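Side-chain contacts in putative dienelactone hydrolase (Klebsiella pneumoniae subsp. pneumoniae MGH 78578, PDB 3F67), which probably hydrolyses carboxylic ester bonds, acting as an alpha/beta hydrolase of the dienelactone hydrolase family: residues A[94-99]-A[126-131]; A[132-137]-A[162-167]; A[61-66]-A[101-106]. All coordinates share one frame; numbering follows the deposited sequence.

Interaction 1 of 3, residues A[94-99]-A[126-131]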
# COMPACT_ATOMS: atom_id res chain seq x y z
N ALA A 94 5.78 11.14 -7.67
CA ALA A 94 4.76 12.22 -7.78
C ALA A 94 3.55 11.74 -8.59
O ALA A 94 2.40 12.04 -8.24
CB ALA A 94 5.34 13.45 -8.42
N GLN A 95 3.83 11.00 -9.66
CA GLN A 95 2.80 10.40 -10.50
C GLN A 95 1.96 9.42 -9.71
O GLN A 95 0.72 9.41 -9.83
CB GLN A 95 3.46 9.68 -11.70
CG GLN A 95 2.47 9.01 -12.63
CD GLN A 95 3.17 8.07 -13.60
OE1 GLN A 95 3.57 8.50 -14.67
NE2 GLN A 95 3.37 6.83 -13.20
N VAL A 96 2.62 8.58 -8.91
CA VAL A 96 1.95 7.54 -8.13
C VAL A 96 0.99 8.21 -7.14
O VAL A 96 -0.18 7.83 -7.03
CB VAL A 96 2.95 6.63 -7.36
CG1 VAL A 96 2.18 5.67 -6.41
CG2 VAL A 96 3.82 5.79 -8.32
N LEU A 97 1.47 9.22 -6.43
CA LEU A 97 0.62 9.83 -5.39
C LEU A 97 -0.60 10.52 -6.04
O LEU A 97 -1.72 10.44 -5.52
CB LEU A 97 1.43 10.83 -4.55
CG LEU A 97 2.67 10.16 -3.86
CD1 LEU A 97 3.37 11.24 -3.05
CD2 LEU A 97 2.29 8.99 -2.95
N ALA A 98 -0.39 11.14 -7.20
CA ALA A 98 -1.50 11.77 -7.91
C ALA A 98 -2.50 10.71 -8.41
O ALA A 98 -3.73 10.91 -8.38
CB ALA A 98 -0.97 12.64 -9.10
N ASP A 99 -1.99 9.57 -8.86
CA ASP A 99 -2.89 8.48 -9.28
C ASP A 99 -3.69 7.96 -8.08
O ASP A 99 -4.86 7.59 -8.25
CB ASP A 99 -2.09 7.31 -9.92
CG ASP A 99 -1.63 7.63 -11.34
OD1 ASP A 99 -2.23 8.53 -12.00
OD2 ASP A 99 -0.65 7.01 -11.79
N GLY A 126 4.42 -0.56 0.17
CA GLY A 126 4.50 -0.16 1.59
C GLY A 126 5.28 1.13 1.71
O GLY A 126 4.94 1.95 2.55
N ARG A 127 6.29 1.34 0.86
CA ARG A 127 6.96 2.64 0.88
C ARG A 127 6.00 3.73 0.41
O ARG A 127 5.92 4.80 1.01
CB ARG A 127 8.25 2.61 0.03
CG ARG A 127 8.86 4.02 -0.15
CD ARG A 127 10.17 3.95 -0.93
NE ARG A 127 10.61 5.29 -1.35
CZ ARG A 127 10.13 5.93 -2.40
NH1 ARG A 127 9.24 5.34 -3.21
NH2 ARG A 127 10.60 7.15 -2.70
N ILE A 128 5.30 3.45 -0.69
CA ILE A 128 4.30 4.40 -1.24
C ILE A 128 3.24 4.74 -0.19
O ILE A 128 2.82 5.89 -0.08
CB ILE A 128 3.67 3.79 -2.53
CG1 ILE A 128 4.72 3.68 -3.67
CG2 ILE A 128 2.42 4.59 -2.97
CD1 ILE A 128 5.34 5.02 -4.09
N THR A 129 2.85 3.73 0.59
CA THR A 129 1.90 3.93 1.67
C THR A 129 2.36 5.03 2.64
O THR A 129 1.58 5.91 2.97
CB THR A 129 1.59 2.58 2.39
OG1 THR A 129 0.86 1.76 1.47
CG2 THR A 129 0.64 2.80 3.59
N TRP A 130 3.61 4.97 3.11
CA TRP A 130 4.12 6.05 3.96
C TRP A 130 4.04 7.39 3.26
O TRP A 130 3.62 8.40 3.86
CB TRP A 130 5.60 5.78 4.31
CG TRP A 130 5.84 4.68 5.33
CD1 TRP A 130 6.32 3.41 5.09
CD2 TRP A 130 5.68 4.79 6.75
NE1 TRP A 130 6.47 2.72 6.29
CE2 TRP A 130 6.07 3.55 7.32
CE3 TRP A 130 5.22 5.82 7.61
CZ2 TRP A 130 6.03 3.30 8.69
CZ3 TRP A 130 5.18 5.58 9.00
CH2 TRP A 130 5.59 4.32 9.53
N LEU A 131 4.52 7.44 2.02
CA LEU A 131 4.50 8.70 1.28
C LEU A 131 3.09 9.28 1.17
O LEU A 131 2.89 10.51 1.28
CB LEU A 131 5.12 8.56 -0.11
CG LEU A 131 6.59 8.09 -0.19
CD1 LEU A 131 7.11 8.13 -1.65
CD2 LEU A 131 7.50 8.81 0.74
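Val96 and Ile128 make the tight part of this helix-helix contact, with Val96 CG1 lying 3.6 Å from Ile128 CG2, close to van der Waals contact for two methyls. The same Val96 methyl, CG1, also reaches Ile128 CD1, at 4.0 Å, so it rests against the isoleucine at two places, on its short branch and at the end of its long one. Val96 holds CG1 opposite its backbone N (chi1 173°), which sends this branch across to the other helix, while Ile128 offers a broad surface from both of its branches. The two side chains pass at a slant. Branching at CB suits both positions: it places methyls close to the backbone and leaves little rotation to freeze when the chains pack.

Around Leu97 the contact is looser. Its side chain crosses that of Leu131 at about a right angle, and Leu97 CD2 stops 4.0 Å from Leu131 CB. From Ile128 CG2 the same methyl, Leu97 CD2, stays 4.4 Å away. Leu97 is partly exposed, whereas Val96, Ile128 and Leu131 are buried, so the longer distances fall on the side that is partly open to solvent. The short segment axes approach to 10.6 Å at an angle of 72°, a steep crossing that confines contact to these few apolar residues.

Beyond the pairing, Ile128 also rests on Asp93 and Leu100 of helix 93-108, and Arg127 forms a salt bridge with Asp93 at the beginning of that helix. Helix 124-133 directly follows strand 116-122 through a sharp turn whose sequence and geometry resemble a nucleophile elbow, and Ile128 touches that turn. A helix that starts at the elbow carrying the probable nucleophile and is packed against a neighbouring helix fits the alpha/beta-hydrolase fold.

Interaction 2 of 3, residues A[132-137]-A[162-167]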
# COMPACT_ATOMS: atom_id res chain seq x y z
N TYR A 132 2.11 8.40 0.84
CA TYR A 132 0.74 8.86 0.64
C TYR A 132 0.14 9.43 1.94
O TYR A 132 -0.64 10.42 1.92
CB TYR A 132 -0.16 7.71 0.11
CG TYR A 132 -1.43 8.27 -0.50
CD1 TYR A 132 -1.38 9.09 -1.63
CD2 TYR A 132 -2.65 8.02 0.11
CE1 TYR A 132 -2.53 9.65 -2.16
CE2 TYR A 132 -3.84 8.58 -0.42
CZ TYR A 132 -3.76 9.37 -1.55
OH TYR A 132 -4.89 9.93 -2.09
N ALA A 133 0.54 8.84 3.08
CA ALA A 133 0.09 9.35 4.37
C ALA A 133 0.60 10.77 4.66
O ALA A 133 -0.04 11.49 5.42
CB ALA A 133 0.47 8.36 5.54
N ALA A 134 1.69 11.20 4.02
CA ALA A 134 2.16 12.59 4.13
C ALA A 134 1.66 13.45 2.96
O ALA A 134 2.01 14.63 2.85
CB ALA A 134 3.68 12.63 4.17
N HIS A 135 0.88 12.86 2.07
CA HIS A 135 0.44 13.59 0.87
C HIS A 135 -1.03 14.04 0.94
O HIS A 135 -1.35 15.18 0.59
CB HIS A 135 0.68 12.71 -0.36
CG HIS A 135 0.08 13.23 -1.63
ND1 HIS A 135 0.71 14.18 -2.42
CD2 HIS A 135 -1.09 12.94 -2.24
CE1 HIS A 135 -0.05 14.44 -3.47
NE2 HIS A 135 -1.14 13.69 -3.40
N ASN A 136 -1.91 13.12 1.34
CA ASN A 136 -3.37 13.37 1.28
C ASN A 136 -3.89 13.67 2.67
O ASN A 136 -4.00 12.78 3.49
CB ASN A 136 -4.14 12.16 0.65
CG ASN A 136 -5.64 12.44 0.50
OD1 ASN A 136 -6.12 13.43 1.05
ND2 ASN A 136 -6.37 11.59 -0.27
N PRO A 137 -4.25 14.94 2.93
CA PRO A 137 -4.67 15.29 4.30
C PRO A 137 -6.01 14.64 4.71
O PRO A 137 -6.34 14.62 5.90
CB PRO A 137 -4.81 16.82 4.26
CG PRO A 137 -4.99 17.16 2.87
CD PRO A 137 -4.31 16.10 2.03
N VAL A 162 11.67 8.32 5.80
CA VAL A 162 12.34 9.05 6.89
C VAL A 162 12.19 10.55 6.68
O VAL A 162 12.05 11.28 7.65
CB VAL A 162 13.84 8.70 7.05
CG1 VAL A 162 14.01 7.31 7.70
CG2 VAL A 162 14.56 8.82 5.73
N ASP A 163 12.17 10.98 5.42
CA ASP A 163 12.11 12.45 5.07
C ASP A 163 10.74 13.10 5.29
O ASP A 163 10.63 14.33 5.45
CB ASP A 163 12.49 12.67 3.60
CG ASP A 163 13.85 12.18 3.28
OD1 ASP A 163 14.82 12.58 3.99
OD2 ASP A 163 13.99 11.39 2.34
N ILE A 164 9.69 12.27 5.26
CA ILE A 164 8.32 12.81 5.28
C ILE A 164 7.61 12.57 6.56
O ILE A 164 6.47 13.00 6.72
CB ILE A 164 7.48 12.35 4.05
CG1 ILE A 164 7.49 10.83 3.85
CG2 ILE A 164 8.08 12.97 2.81
CD1 ILE A 164 6.68 10.02 4.85
N ALA A 165 8.29 11.91 7.51
CA ALA A 165 7.68 11.62 8.81
C ALA A 165 7.11 12.93 9.37
O ALA A 165 6.02 13.01 9.95
CB ALA A 165 8.72 10.97 9.78
N VAL A 166 7.85 14.00 9.15
CA VAL A 166 7.44 15.29 9.56
C VAL A 166 6.08 15.80 9.02
O VAL A 166 5.43 16.62 9.66
CB VAL A 166 8.61 16.33 9.26
CG1 VAL A 166 9.11 16.20 7.80
CG2 VAL A 166 8.18 17.74 9.62
N ASP A 167 5.64 15.29 7.85
CA ASP A 167 4.43 15.77 7.13
C ASP A 167 3.27 14.74 7.22
O ASP A 167 2.22 14.93 6.64
CB ASP A 167 4.75 16.01 5.64
CG ASP A 167 5.73 17.17 5.43
OD1 ASP A 167 5.76 18.11 6.24
OD2 ASP A 167 6.48 17.13 4.44
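The carbonyl oxygen of Tyr132, atom O, is held by two backbone amides, His135 N at 2.9 Å and Asn136 N at 3.0 Å, and the turn they close brings Ala134 against Ile164 and Asp167. Ala134 is the centre of this contact. Its CB is 3.8 Å from Ile164 CB on the apolar side, and it lies equally far, 3.8 Å, from Asp167 CB. Ala134 CA approaches Asp167 O to 3.4 Å in a bent CA-H...O contact with an angle of 138° at the hydrogen. A single methyl suits the place because the backbones come close, the CA atoms of Ala134 and Asp167 being the nearest pair.

Ile164 is shaped to meet it. With chi1 at 52°, CG1 is tucked between the backbone N and the carbonyl carbon, and Ile164 CD1 curls round to lie 4.0 Å from Ala134 CB. The facing turn is closed by its own short bond, Asp167 N to Ile164 O at 2.7 Å, which probably helps to set the Asp167 carbonyl beside Ala134.

On the far side of the 132-137 turn, Asn136 ND2 donates to Tyr132 OH at 2.9 Å, the phenol oxygen lying somewhat tilted from the amide plane. Asp101 of helix 93-108 takes up the polar ends here, one carboxylate oxygen bonded to Tyr132 OH and the other to His135 NE2. Polar side chains thus tie the turn to helix 93-108, while Ala134 serves the apolar side.

Here the end of helix 124-133 leads to strand 141-145, and its partner belongs to the next connection, between strands 141-145 and 172-177. Two successive beta-alpha-beta crossovers, touching where helix 124-133 ends and beside the short helix 161-164, are in keeping with the parallel part of an alpha/beta-hydrolase sheet.

Interaction 3 of 3, residues A[61-66]-A[101-106]; sequences LAIAPE and DHVASW
A buried, wholly apolar contact joins strand 61-65 of the central sheet to helix 93-108, which runs roughly antiparallel to it (142° between the short segments). Alternate strand residues face the helix: Ile63 and Pro65 turn toward it, while Ala64 turns away and packs on helix 46-57. Val103 is the main helix partner and divides its methyls between the two. Val103 CG1, placed opposite the backbone N (chi1 169°), lies 3.7 Å from Ile63 CG2, the two side chains sliding past each other in opposite directions. Val103 CG2 meets the proline ring 3.8 Å away at Pro65 CB, and there the side chains cross at about a right angle.

Helices on both faces of a mainly parallel sheet, as here, make the alpha-beta-alpha sandwich on which the alpha/beta-hydrolase fold is built, and in this layer the branched residues Ile63 and Val103 fill the gap between strand and helix with little conformational freedom to lose.

Trp106 extends the apolar surface about one helical turn further. Ile63 CD1 reaches its indole edge, near the ring plane, 3.6 Å from Trp106 CZ3. The large ring also touches Thr9, Ile11 and Pro12 of strand 4-13 and stacks with His110.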
# COMPACT_ATOMS: atom_id res chain seq x y z
N LEU A 61 -14.63 -1.41 0.63
CA LEU A 61 -14.47 -1.25 -0.85
C LEU A 61 -12.96 -1.19 -1.06
O LEU A 61 -12.32 -0.16 -0.75
CB LEU A 61 -15.16 0.03 -1.36
CG LEU A 61 -14.77 0.51 -2.79
CD1 LEU A 61 -15.02 -0.62 -3.79
CD2 LEU A 61 -15.63 1.78 -3.13
N ALA A 62 -12.39 -2.27 -1.56
CA ALA A 62 -10.93 -2.35 -1.72
C ALA A 62 -10.60 -2.20 -3.18
O ALA A 62 -11.21 -2.87 -4.05
CB ALA A 62 -10.43 -3.74 -1.23
N ILE A 63 -9.65 -1.34 -3.47
CA ILE A 63 -9.36 -0.98 -4.91
C ILE A 63 -7.86 -1.05 -5.13
O ILE A 63 -7.11 -0.40 -4.40
CB ILE A 63 -9.84 0.47 -5.25
CG1 ILE A 63 -11.35 0.59 -5.00
CG2 ILE A 63 -9.54 0.78 -6.74
CD1 ILE A 63 -11.79 2.07 -4.79
N ALA A 64 -7.41 -1.85 -6.12
CA ALA A 64 -5.98 -1.95 -6.42
C ALA A 64 -5.75 -1.41 -7.85
O ALA A 64 -6.09 -2.09 -8.83
CB ALA A 64 -5.53 -3.42 -6.40
N PRO A 65 -5.14 -0.23 -7.96
CA PRO A 65 -4.82 0.34 -9.29
C PRO A 65 -3.52 -0.24 -9.90
O PRO A 65 -2.56 -0.55 -9.18
CB PRO A 65 -4.62 1.84 -8.98
CG PRO A 65 -4.07 1.86 -7.56
CD PRO A 65 -4.84 0.72 -6.85
N GLU A 66 -3.53 -0.33 -11.22
CA GLU A 66 -2.39 -0.74 -12.01
C GLU A 66 -1.47 0.48 -12.16
O GLU A 66 -1.48 1.14 -13.21
CB GLU A 66 -2.90 -1.20 -13.38
CG GLU A 66 -1.95 -2.15 -14.09
CD GLU A 66 -1.76 -3.45 -13.32
OE1 GLU A 66 -0.91 -3.46 -12.40
OE2 GLU A 66 -2.44 -4.45 -13.66
N ASP A 101 -4.64 9.68 -5.54
CA ASP A 101 -5.71 10.71 -5.36
C ASP A 101 -6.87 10.45 -6.34
O ASP A 101 -8.04 10.63 -5.97
CB ASP A 101 -5.22 12.13 -5.63
CG ASP A 101 -4.21 12.62 -4.59
OD1 ASP A 101 -4.17 12.12 -3.42
OD2 ASP A 101 -3.45 13.54 -4.97
N HIS A 102 -6.54 10.06 -7.58
CA HIS A 102 -7.63 9.81 -8.54
C HIS A 102 -8.45 8.57 -8.20
O HIS A 102 -9.65 8.49 -8.49
CB HIS A 102 -7.10 9.77 -9.99
CG HIS A 102 -6.81 11.14 -10.52
ND1 HIS A 102 -5.66 11.82 -10.20
CD2 HIS A 102 -7.54 11.97 -11.31
CE1 HIS A 102 -5.67 13.01 -10.78
NE2 HIS A 102 -6.80 13.12 -11.47
N VAL A 103 -7.78 7.58 -7.60
CA VAL A 103 -8.51 6.40 -7.16
C VAL A 103 -9.52 6.84 -6.05
O VAL A 103 -10.68 6.43 -6.05
CB VAL A 103 -7.53 5.35 -6.55
CG1 VAL A 103 -8.38 4.23 -5.84
CG2 VAL A 103 -6.65 4.76 -7.66
N ALA A 104 -9.06 7.67 -5.11
CA ALA A 104 -9.90 8.13 -3.99
C ALA A 104 -11.10 8.91 -4.58
O ALA A 104 -12.25 8.77 -4.11
CB ALA A 104 -9.07 9.02 -3.01
N SER A 105 -10.83 9.73 -5.60
CA SER A 105 -11.89 10.54 -6.23
C SER A 105 -12.94 9.65 -6.89
O SER A 105 -14.15 9.87 -6.75
CB SER A 105 -11.29 11.52 -7.25
OG SER A 105 -10.60 12.55 -6.57
N TRP A 106 -12.46 8.64 -7.60
CA TRP A 106 -13.36 7.70 -8.30
C TRP A 106 -14.16 6.94 -7.23
O TRP A 106 -15.35 6.77 -7.37
CB TRP A 106 -12.56 6.72 -9.17
CG TRP A 106 -13.39 5.59 -9.81
CD1 TRP A 106 -13.99 5.60 -11.04
CD2 TRP A 106 -13.67 4.31 -9.24
NE1 TRP A 106 -14.65 4.40 -11.27
CE2 TRP A 106 -14.46 3.59 -10.18
CE3 TRP A 106 -13.33 3.69 -8.02
CZ2 TRP A 106 -14.91 2.30 -9.95
CZ3 TRP A 106 -13.81 2.39 -7.78
CH2 TRP A 106 -14.58 1.71 -8.76

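Interactions 1 and 3 are buried and purely apolar, and both use helix 93-108, at successive parts of its length: one packs it on another helix, the other on the sheet. Interaction 2 is only partly buried, lies farther from the centre of the chain, and mixes a methyl contact with backbone polar atoms. It shares helix 124-133 with interaction 1, where Leu131 of one contact packs on Ile164 of the other. Asp101, within the helical segment of interaction 3, joins that contact to interaction 2 through its carboxylate. Bulky apolar side chains thus fill the interior, while turns and polar groups take over at the helix end.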